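PDB 5D2E: MlnE from Bacillus amyloliquefaciens subsp. plantarum, which probably reduces beta-keto groups on a growing polyketide as an N-terminal, B-type ketoreductase of the macrolactin assembly line, and binds NADP. Local coordinates for residues Phe84-Gly90 with Gly99-Phe105; Arg119-Pro125 with Asn165-Pro169; Leu155-Phe159 with Phe194-Val198; Phe159-Met163 with Ile369-Thr373. Residue numbers count along the deposited sequence, not the author numbering.

Contact 1: residues Phe84-Gly90 with Gly99-Phe105; sequences FIYVTSG and GRFTMNF
Parallel strand pairing, the staple of Rossmann-like sheets, is seen here in its regular form. Strands 84-89 and 100-103 run in the same direction, both extended, with their axes 27° apart in direction and 4.6 Å apart at closest approach. Ile85 begins the walk: its CA makes a CA-H...O contact with Gly99 O (3.2 Å), and its CG2 lies 3.7 Å from Phe101 CE1. Gly99 has a positive phi (95°), and a CB there would clash with Phe84 O. Tyr86, opposite Arg100, donates from N to Gly99 O (2.8 Å) and accepts at O from Phe101 N (3.1 Å); a water joins Tyr86 O (2.8 Å) to Arg100 NE (2.9 Å), while Tyr86 OH bonds Asp66 O. Val87 (chi1 t) pairs with Phe101 (chi1 m), both on one face, and its CG1 reaches Met103 SD at 3.6 Å and Phe105 CE1 at 4.0 Å. Thr88 and Thr102, both p, share the other face with Tyr86 and Arg100; Thr88 N bonds Phe101 O (2.9 Å) and Thr88 O receives Met103 N (3.0 Å). Past Ser89, Gly90 N closes the ladder on Met103 O (2.8 Å). Strand 84-89 is flanked on its other edge by strand 60-64, strand 100-103 by the short strand 94-95, and helix 108-120 covers Phe101 and Met103.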
# COMPACT_ATOMS: atom_id res chain seq x y z
N PHE A 84 14.71 -24.11 18.32
CA PHE A 84 13.84 -23.77 17.20
C PHE A 84 12.40 -23.96 17.62
O PHE A 84 11.99 -25.05 18.05
CB PHE A 84 14.24 -24.62 16.00
CG PHE A 84 13.39 -24.43 14.79
CD1 PHE A 84 13.47 -23.27 14.04
CD2 PHE A 84 12.49 -25.41 14.39
CE1 PHE A 84 12.69 -23.11 12.92
CE2 PHE A 84 11.74 -25.26 13.24
CZ PHE A 84 11.84 -24.11 12.52
N ILE A 85 11.63 -22.87 17.63
CA ILE A 85 10.24 -22.92 18.06
C ILE A 85 9.33 -22.86 16.83
O ILE A 85 9.44 -21.92 16.01
CB ILE A 85 9.93 -21.73 18.99
CG1 ILE A 85 10.98 -21.65 20.13
CG2 ILE A 85 8.51 -21.83 19.50
CD1 ILE A 85 11.06 -22.86 21.08
N TYR A 86 8.44 -23.80 16.69
CA TYR A 86 7.61 -23.91 15.47
C TYR A 86 6.17 -23.92 15.82
O TYR A 86 5.65 -24.79 16.54
CB TYR A 86 8.02 -25.12 14.66
CG TYR A 86 7.45 -25.22 13.29
CD1 TYR A 86 6.24 -25.82 13.07
CD2 TYR A 86 8.16 -24.79 12.17
CE1 TYR A 86 5.73 -25.95 11.77
CE2 TYR A 86 7.67 -24.94 10.89
CZ TYR A 86 6.45 -25.48 10.69
OH TYR A 86 5.91 -25.68 9.41
N VAL A 87 5.48 -22.89 15.38
CA VAL A 87 4.11 -22.66 15.73
C VAL A 87 3.19 -22.77 14.53
O VAL A 87 3.37 -22.07 13.53
CB VAL A 87 3.95 -21.24 16.32
CG1 VAL A 87 2.53 -21.04 16.90
CG2 VAL A 87 5.05 -20.95 17.33
N THR A 88 2.16 -23.57 14.68
CA THR A 88 1.19 -23.76 13.65
C THR A 88 -0.19 -23.36 14.06
O THR A 88 -0.48 -23.08 15.21
CB THR A 88 1.14 -25.25 13.19
OG1 THR A 88 0.73 -26.06 14.28
CG2 THR A 88 2.43 -25.72 12.73
N SER A 89 -1.07 -23.32 13.09
CA SER A 89 -2.44 -22.99 13.30
C SER A 89 -3.27 -24.08 14.00
O SER A 89 -3.17 -25.25 13.65
CB SER A 89 -3.08 -22.71 11.94
OG SER A 89 -4.36 -22.27 12.17
N GLY A 90 -4.09 -23.68 14.96
CA GLY A 90 -4.96 -24.61 15.68
C GLY A 90 -6.20 -23.89 16.23
O GLY A 90 -6.26 -22.66 16.24
N GLY A 99 9.18 -27.35 21.90
CA GLY A 99 9.35 -26.28 20.92
C GLY A 99 8.23 -26.17 19.92
O GLY A 99 8.27 -25.28 19.08
N ARG A 100 7.20 -27.00 20.05
CA ARG A 100 6.08 -26.94 19.16
C ARG A 100 4.91 -26.35 19.82
O ARG A 100 4.61 -26.71 20.98
CB ARG A 100 5.65 -28.36 18.67
CG ARG A 100 6.74 -29.15 17.97
CD ARG A 100 7.10 -28.54 16.68
NE ARG A 100 6.05 -28.68 15.66
CZ ARG A 100 5.91 -29.68 14.77
NH1 ARG A 100 6.70 -30.73 14.76
NH2 ARG A 100 4.93 -29.63 13.89
N PHE A 101 4.18 -25.47 19.13
CA PHE A 101 2.94 -24.90 19.61
C PHE A 101 1.90 -24.85 18.52
O PHE A 101 2.21 -24.84 17.32
CB PHE A 101 3.15 -23.47 20.08
CG PHE A 101 4.03 -23.32 21.26
CD1 PHE A 101 5.40 -23.29 21.10
CD2 PHE A 101 3.48 -23.12 22.52
CE1 PHE A 101 6.22 -23.14 22.15
CE2 PHE A 101 4.32 -22.99 23.61
CZ PHE A 101 5.70 -23.02 23.43
N THR A 102 0.64 -24.79 18.93
CA THR A 102 -0.48 -24.41 18.05
C THR A 102 -1.16 -23.18 18.63
O THR A 102 -1.07 -22.90 19.84
CB THR A 102 -1.56 -25.49 17.87
OG1 THR A 102 -2.19 -25.74 19.12
CG2 THR A 102 -0.96 -26.79 17.33
N MET A 103 -1.82 -22.42 17.76
CA MET A 103 -2.55 -21.23 18.21
C MET A 103 -3.45 -20.75 17.11
O MET A 103 -3.30 -21.16 15.99
CB MET A 103 -1.61 -20.07 18.58
CG MET A 103 -0.76 -19.52 17.45
SD MET A 103 0.46 -18.24 17.99
CE MET A 103 -0.71 -16.91 18.31
N ASN A 104 -4.33 -19.85 17.48
CA ASN A 104 -5.21 -19.13 16.52
C ASN A 104 -4.53 -17.80 16.25
O ASN A 104 -4.40 -16.96 17.14
CB ASN A 104 -6.60 -18.98 17.14
CG ASN A 104 -7.62 -18.34 16.19
OD1 ASN A 104 -8.83 -18.63 16.25
ND2 ASN A 104 -7.14 -17.41 15.38
N PHE A 105 -4.01 -17.65 15.02
CA PHE A 105 -3.14 -16.54 14.65
C PHE A 105 -3.82 -15.17 14.58
O PHE A 105 -3.16 -14.14 14.47
CB PHE A 105 -2.50 -16.84 13.30
CG PHE A 105 -1.47 -17.93 13.35
CD1 PHE A 105 -0.38 -17.85 14.21
CD2 PHE A 105 -1.57 -19.02 12.53
CE1 PHE A 105 0.57 -18.86 14.24
CE2 PHE A 105 -0.60 -20.04 12.56
CZ PHE A 105 0.45 -19.95 13.38
O HOH W 1 3.84 -26.82 15.72
O HOH W 2 -5.00 -19.51 13.02

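Contact 2: residues Arg119-Pro125 with Asn165-Pro169; sequences RSQNIRP and NKLCP
Two Schellman motifs end two helices whose exits meet: Asn122 (phi 61°) follows helix 108-120 and Lys166 (phi 49°) follows helix 141-164, each leading the chain toward a strand of the Rossmann-like sheet. Asn122 N returns to Arg119 O at 3.0 Å. Apart from Arg119, in the last turn of helix 108-120, the meeting residues lie in irregular loop, and the nearest CA pair, Arg124 and Leu167, is 6.4 Å apart. Side chains therefore do the bridging. Leu167 (chi1 t, chi2 p) is the main apolar piece: its CD1 lies 3.8 Å from Arg119 CG, its CG 4.0 Å from Pro125 CD, and it also rests on Cys115 of helix 108-120. Arg119 runs m, t, p, so that NH1 arrives 2.9 Å from Asn165 O in a weak hydrogen bond; the Asn165 amide itself bonds Asp112 through ND2. Arg124 takes t, t, m and a trans chi4, which lays one face of its guanidinium against Pro169, with NH1 3.7 Å from CG of that proline. Pro125 continues toward strand 127-133, and its O lies 3.4 Å from Cys168 SG. The remaining polar link is indirect: a single water accepts from Arg124 NE at 2.8 Å and donates to Leu167 O at 2.6 Å.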
# COMPACT_ATOMS: atom_id res chain seq x y z
N ARG A 119 8.63 -17.10 27.98
CA ARG A 119 9.33 -16.42 29.05
C ARG A 119 9.53 -17.37 30.23
O ARG A 119 10.64 -17.49 30.78
CB ARG A 119 8.61 -15.15 29.43
CG ARG A 119 8.84 -14.03 28.38
CD ARG A 119 8.41 -12.67 28.85
NE ARG A 119 9.07 -12.22 30.09
CZ ARG A 119 8.73 -11.12 30.75
NH1 ARG A 119 7.73 -10.37 30.30
NH2 ARG A 119 9.31 -10.80 31.90
N SER A 120 8.50 -18.13 30.53
CA SER A 120 8.59 -19.11 31.60
C SER A 120 9.62 -20.20 31.32
O SER A 120 10.16 -20.79 32.27
CB SER A 120 7.22 -19.77 31.85
OG SER A 120 6.21 -18.81 32.25
N GLN A 121 9.89 -20.49 30.04
CA GLN A 121 10.79 -21.50 29.59
C GLN A 121 12.19 -20.97 29.35
O GLN A 121 13.07 -21.70 28.96
CB GLN A 121 10.24 -22.09 28.28
CG GLN A 121 9.05 -22.96 28.49
CD GLN A 121 8.42 -23.43 27.20
OE1 GLN A 121 8.71 -22.92 26.10
NE2 GLN A 121 7.52 -24.39 27.33
N ASN A 122 12.39 -19.68 29.61
CA ASN A 122 13.66 -18.98 29.40
C ASN A 122 14.07 -18.98 27.93
O ASN A 122 15.23 -19.12 27.63
CB ASN A 122 14.79 -19.48 30.29
CG ASN A 122 14.47 -19.20 31.76
OD1 ASN A 122 14.08 -18.11 32.12
ND2 ASN A 122 14.54 -20.26 32.60
N ILE A 123 13.08 -18.86 27.05
CA ILE A 123 13.33 -18.90 25.61
C ILE A 123 13.04 -17.46 25.09
O ILE A 123 11.90 -17.05 25.07
CB ILE A 123 12.46 -19.98 24.92
CG1 ILE A 123 13.01 -21.36 25.31
CG2 ILE A 123 12.67 -19.96 23.42
CD1 ILE A 123 12.13 -22.52 24.96
N ARG A 124 14.07 -16.73 24.68
CA ARG A 124 13.97 -15.35 24.20
C ARG A 124 14.36 -15.32 22.69
O ARG A 124 15.54 -15.34 22.34
CB ARG A 124 14.92 -14.44 25.00
CG ARG A 124 15.08 -13.02 24.37
CD ARG A 124 15.96 -12.07 25.20
NE ARG A 124 15.29 -11.74 26.46
CZ ARG A 124 15.82 -11.01 27.43
NH1 ARG A 124 17.02 -10.48 27.28
NH2 ARG A 124 15.09 -10.76 28.51
N PRO A 125 13.37 -15.36 21.79
CA PRO A 125 13.68 -15.43 20.35
C PRO A 125 14.33 -14.16 19.89
O PRO A 125 13.98 -13.08 20.39
CB PRO A 125 12.31 -15.58 19.69
CG PRO A 125 11.37 -16.02 20.76
CD PRO A 125 11.94 -15.50 22.06
N ASN A 165 4.44 -7.76 26.12
CA ASN A 165 5.03 -8.76 27.01
C ASN A 165 6.55 -8.71 27.03
O ASN A 165 7.20 -9.58 27.61
CB ASN A 165 4.55 -10.16 26.56
CG ASN A 165 3.05 -10.30 26.71
OD1 ASN A 165 2.54 -10.10 27.77
ND2 ASN A 165 2.35 -10.47 25.63
N LYS A 166 7.15 -7.75 26.33
CA LYS A 166 8.58 -7.56 26.27
C LYS A 166 9.38 -8.84 25.96
O LYS A 166 10.40 -9.14 26.59
CB LYS A 166 9.06 -6.92 27.58
CG LYS A 166 8.45 -5.53 27.80
CD LYS A 166 9.38 -4.68 28.63
CE LYS A 166 8.61 -3.63 29.39
NZ LYS A 166 9.54 -2.53 29.78
N LEU A 167 8.91 -9.59 24.96
CA LEU A 167 9.49 -10.86 24.68
C LEU A 167 10.87 -10.72 24.03
O LEU A 167 11.76 -11.49 24.33
CB LEU A 167 8.52 -11.66 23.85
CG LEU A 167 9.10 -12.98 23.39
CD1 LEU A 167 9.08 -13.86 24.62
CD2 LEU A 167 8.30 -13.61 22.26
N CYS A 168 11.04 -9.68 23.19
CA CYS A 168 12.19 -9.47 22.36
C CYS A 168 12.75 -8.08 22.51
O CYS A 168 12.34 -7.15 21.82
CB CYS A 168 11.82 -9.69 20.88
SG CYS A 168 11.05 -11.29 20.49
N PRO A 169 13.77 -7.94 23.33
CA PRO A 169 14.48 -6.66 23.37
C PRO A 169 14.99 -6.23 21.99
O PRO A 169 14.98 -5.03 21.69
CB PRO A 169 15.64 -6.94 24.34
CG PRO A 169 15.15 -8.07 25.20
CD PRO A 169 14.23 -8.90 24.33
O HOH W 3 12.54 -12.46 26.66

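Contact 3: residues Leu155-Phe159 with Phe194-Val198; sequences LFQMF and FLKTV
How two helices can pack mainly through side chains, despite wide spacing, is illustrated by Phe159 and Phe194. The short helical segments 155-159 and 194-198 run nearly parallel (crossing angle -15°), with axes 12.1 Å apart and a closest CA pair, Phe159 and Val198, at 8.2 Å; large residues must fill such a gap. Phe159 (chi1 m, -75°; chi2 -63°) points its CA-to-CB bond at the partner helix and presents a ring face to Val198 (chi1 t): CG1 of Val198 stands 3.8 Å from the ring centroid, only 9° off the normal, a well-centred CH-pi contact. Near the plane of the same ring, Leu195 CD2 comes within 3.8 Å of Phe159 CE2. Phe194 (chi1 t, chi2 85°) reaches back the other way. Its CE2 is 4.0 Å from Phe159 CD2, which lies at the edge of the Phe194 ring, and also 4.0 Å from Leu155 CB, while its CZ lies 4.1 Å from Phe156 CA. The cluster is wholly apolar and buried. Helices 141-164 and 186-201 sit side by side on one face of the first half's parallel, Rossmann-like sheet, helix 186-201 connecting its neighbouring strands 171-180 (touched through Ile173 and Tyr175) and 205-214 (through Cys207); beyond Phe194 comes Ser419 of helix 419-437.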
# COMPACT_ATOMS: atom_id res chain seq x y z
N LEU A 155 0.22 -10.06 11.97
CA LEU A 155 1.42 -9.27 12.32
C LEU A 155 1.12 -8.20 13.35
O LEU A 155 1.95 -7.95 14.20
CB LEU A 155 2.06 -8.66 11.07
CG LEU A 155 2.89 -9.59 10.15
CD1 LEU A 155 3.16 -8.87 8.86
CD2 LEU A 155 4.19 -10.14 10.78
N PHE A 156 -0.02 -7.55 13.22
CA PHE A 156 -0.42 -6.57 14.22
C PHE A 156 -0.54 -7.24 15.60
O PHE A 156 0.06 -6.73 16.56
CB PHE A 156 -1.72 -5.95 13.83
CG PHE A 156 -2.44 -5.32 14.96
CD1 PHE A 156 -1.95 -4.17 15.55
CD2 PHE A 156 -3.59 -5.89 15.42
CE1 PHE A 156 -2.62 -3.60 16.62
CE2 PHE A 156 -4.25 -5.32 16.48
CZ PHE A 156 -3.78 -4.16 17.06
N GLN A 157 -1.25 -8.38 15.67
CA GLN A 157 -1.36 -9.10 16.94
C GLN A 157 0.04 -9.48 17.49
O GLN A 157 0.33 -9.34 18.70
CB GLN A 157 -2.27 -10.31 16.88
CG GLN A 157 -3.73 -10.09 16.47
CD GLN A 157 -4.54 -9.18 17.38
OE1 GLN A 157 -5.70 -8.78 17.08
NE2 GLN A 157 -3.98 -8.92 18.53
N MET A 158 0.91 -9.95 16.59
CA MET A 158 2.20 -10.43 16.99
C MET A 158 3.05 -9.30 17.53
O MET A 158 3.60 -9.40 18.61
CB MET A 158 2.90 -11.10 15.81
CG MET A 158 4.30 -11.60 16.16
SD MET A 158 5.31 -11.95 14.69
CE MET A 158 5.79 -10.26 14.28
N PHE A 159 3.11 -8.16 16.82
CA PHE A 159 3.95 -7.07 17.29
C PHE A 159 3.38 -6.44 18.55
O PHE A 159 4.11 -6.14 19.47
CB PHE A 159 4.10 -6.00 16.24
CG PHE A 159 5.00 -6.36 15.14
CD1 PHE A 159 6.34 -6.61 15.39
CD2 PHE A 159 4.56 -6.35 13.82
CE1 PHE A 159 7.21 -6.92 14.37
CE2 PHE A 159 5.43 -6.66 12.80
CZ PHE A 159 6.74 -6.94 13.06
N PHE A 194 3.66 -1.61 6.03
CA PHE A 194 3.40 -1.80 7.47
C PHE A 194 4.72 -2.05 8.22
O PHE A 194 4.98 -1.42 9.25
CB PHE A 194 2.41 -2.98 7.62
CG PHE A 194 2.05 -3.32 9.00
CD1 PHE A 194 1.00 -2.63 9.63
CD2 PHE A 194 2.70 -4.33 9.67
CE1 PHE A 194 0.67 -2.91 10.93
CE2 PHE A 194 2.37 -4.64 10.97
CZ PHE A 194 1.35 -3.91 11.60
N LEU A 195 5.53 -2.98 7.74
CA LEU A 195 6.76 -3.35 8.46
C LEU A 195 7.75 -2.20 8.56
O LEU A 195 8.46 -2.04 9.58
CB LEU A 195 7.46 -4.54 7.77
CG LEU A 195 6.66 -5.85 7.74
CD1 LEU A 195 7.29 -6.88 6.83
CD2 LEU A 195 6.55 -6.39 9.16
N LYS A 196 7.86 -1.42 7.51
CA LYS A 196 8.75 -0.26 7.53
C LYS A 196 8.30 0.67 8.63
O LYS A 196 9.12 1.28 9.29
CB LYS A 196 8.67 0.54 6.23
CG LYS A 196 9.45 -0.04 5.09
CD LYS A 196 9.23 0.89 3.90
CE LYS A 196 10.36 0.76 2.92
NZ LYS A 196 9.76 1.13 1.62
N THR A 197 7.00 0.78 8.83
CA THR A 197 6.55 1.71 9.92
C THR A 197 6.69 1.09 11.31
O THR A 197 7.07 1.78 12.24
CB THR A 197 5.31 2.60 9.60
OG1 THR A 197 4.52 3.04 10.79
CG2 THR A 197 4.57 2.21 8.42
N VAL A 198 6.50 -0.23 11.44
CA VAL A 198 6.84 -0.91 12.73
C VAL A 198 8.29 -0.59 13.09
O VAL A 198 8.62 -0.25 14.26
CB VAL A 198 6.63 -2.43 12.64
CG1 VAL A 198 7.28 -3.18 13.78
CG2 VAL A 198 5.14 -2.72 12.52

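Contact 4: residues Phe159-Met163 with Ile369-Thr373; sequences FQAFM and IIKKT
A glutamine side chain can tie down a turn by serving its carbonyls, and Gln160 does so across the boundary between the two Rossmann-like halves of a ketoreductase. It lies on helix 141-164 of the first half; residues 369-373 form a turn of the KR domain just ahead of helix 374-381. With chi1 t, chi2 t and chi3 71°, Gln160 extends so that NE2 donates two hydrogen bonds, to Lys372 O (2.8 Å) and Ile369 O (2.9 Å). Ile369 O is doubly used, since Lys372 N also bonds it (3.3 Å) to close the turn. The backbones come near at Gln160 and Ile370, whose CA atoms are 5.5 Å apart. Other polar groups are served from outside: Ile369 N by Glu201 and Lys372 NZ by Asp420 in a salt bridge, with Lys365 O and Ser376 also bonded. Thr373 (chi1 p) is the N-cap of helix 374-381, its OG1 accepting from Ser376 N. Beside these hydrogen bonds, Ile369 points its CA-to-CB bond at helix 141-164, where CG2 packs 4.2 Å from Phe159 CB. Met163 (m, t, m) finishes the contact, its CE lying 3.8 Å from Ile369 CG2 and 3.4 Å from Ile370 CG2.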
# COMPACT_ATOMS: atom_id res chain seq x y z
N PHE A 159 3.11 -8.16 16.82
CA PHE A 159 3.95 -7.07 17.29
C PHE A 159 3.38 -6.44 18.55
O PHE A 159 4.11 -6.14 19.47
CB PHE A 159 4.10 -6.00 16.24
CG PHE A 159 5.00 -6.36 15.14
CD1 PHE A 159 6.34 -6.61 15.39
CD2 PHE A 159 4.56 -6.35 13.82
CE1 PHE A 159 7.21 -6.92 14.37
CE2 PHE A 159 5.43 -6.66 12.80
CZ PHE A 159 6.74 -6.94 13.06
N GLN A 160 2.07 -6.29 18.64
CA GLN A 160 1.53 -5.72 19.81
C GLN A 160 1.80 -6.60 21.05
O GLN A 160 2.17 -6.09 22.10
CB GLN A 160 0.07 -5.43 19.63
CG GLN A 160 -0.42 -4.39 20.59
CD GLN A 160 -1.89 -4.03 20.36
OE1 GLN A 160 -2.78 -4.83 20.65
NE2 GLN A 160 -2.15 -2.78 19.93
N ALA A 161 1.55 -7.90 20.92
CA ALA A 161 1.80 -8.85 22.00
C ALA A 161 3.26 -8.86 22.34
O ALA A 161 3.61 -8.90 23.55
CB ALA A 161 1.35 -10.25 21.60
N PHE A 162 4.16 -8.90 21.33
CA PHE A 162 5.58 -8.94 21.64
C PHE A 162 6.01 -7.72 22.44
O PHE A 162 6.85 -7.85 23.34
CB PHE A 162 6.46 -9.00 20.41
CG PHE A 162 6.54 -10.36 19.76
CD1 PHE A 162 5.72 -11.41 20.17
CD2 PHE A 162 7.39 -10.54 18.66
CE1 PHE A 162 5.84 -12.65 19.56
CE2 PHE A 162 7.47 -11.76 18.04
CZ PHE A 162 6.69 -12.80 18.51
N MET A 163 5.47 -6.55 22.09
CA MET A 163 5.92 -5.34 22.80
C MET A 163 5.32 -5.33 24.18
O MET A 163 6.01 -4.97 25.15
CB MET A 163 5.65 -4.08 22.00
CG MET A 163 6.59 -4.04 20.78
SD MET A 163 6.46 -2.51 19.81
CE MET A 163 4.83 -2.82 19.19
N ILE A 369 1.49 1.39 16.76
CA ILE A 369 1.02 0.00 16.84
C ILE A 369 0.66 -0.40 18.28
O ILE A 369 -0.32 -1.08 18.48
CB ILE A 369 2.12 -0.94 16.28
CG1 ILE A 369 2.02 -1.01 14.78
CG2 ILE A 369 1.98 -2.39 16.79
CD1 ILE A 369 0.76 -1.75 14.36
N ILE A 370 1.46 0.04 19.25
CA ILE A 370 1.21 -0.31 20.68
C ILE A 370 -0.14 0.20 21.16
O ILE A 370 -0.67 -0.37 22.07
CB ILE A 370 2.32 0.19 21.68
CG1 ILE A 370 2.66 1.68 21.51
CG2 ILE A 370 3.59 -0.59 21.48
CD1 ILE A 370 3.74 2.25 22.44
N LYS A 371 -0.69 1.26 20.54
CA LYS A 371 -1.97 1.86 20.91
C LYS A 371 -3.09 1.62 19.92
O LYS A 371 -4.24 1.97 20.18
CB LYS A 371 -1.79 3.36 21.07
CG LYS A 371 -0.66 3.72 22.03
CD LYS A 371 -1.12 4.25 23.37
CE LYS A 371 -1.44 5.74 23.26
NZ LYS A 371 -1.32 6.46 24.56
N LYS A 372 -2.78 1.04 18.76
CA LYS A 372 -3.83 0.73 17.81
C LYS A 372 -4.72 -0.35 18.33
O LYS A 372 -4.32 -1.19 19.07
CB LYS A 372 -3.25 0.19 16.48
CG LYS A 372 -2.86 1.25 15.48
CD LYS A 372 -4.03 1.77 14.70
CE LYS A 372 -3.62 2.99 13.87
NZ LYS A 372 -4.83 3.43 13.17
N THR A 373 -5.94 -0.33 17.85
CA THR A 373 -6.85 -1.46 17.99
C THR A 373 -7.19 -2.00 16.66
O THR A 373 -7.08 -1.32 15.63
CB THR A 373 -8.17 -1.04 18.62
OG1 THR A 373 -8.89 -0.18 17.72
CG2 THR A 373 -7.99 -0.37 19.95

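How the contacts relate
Contacts 1, 2 and 3 all fall within the first Rossmann-like half of the chain, whereas contact 4 joins that half to the KR domain. Contact 1 closes before the others open, and strand 100-103 leads directly into helix 108-120 of contact 2; their centres are 15 Å apart, touching through Ile85 and Ile123. Helix 141-164 connects the rest: contacts 3 and 4 share Phe159, with centres 8 Å apart, and its C-terminal exit supplies contact 2, which alternates along the chain with both. Contacts 1 and 2 lie at the outer end of the first half, contacts 3 and 4 nearer the half that binds NADP, with Phe156, Phe194 and Ile369 in mutual packing at the domain boundary.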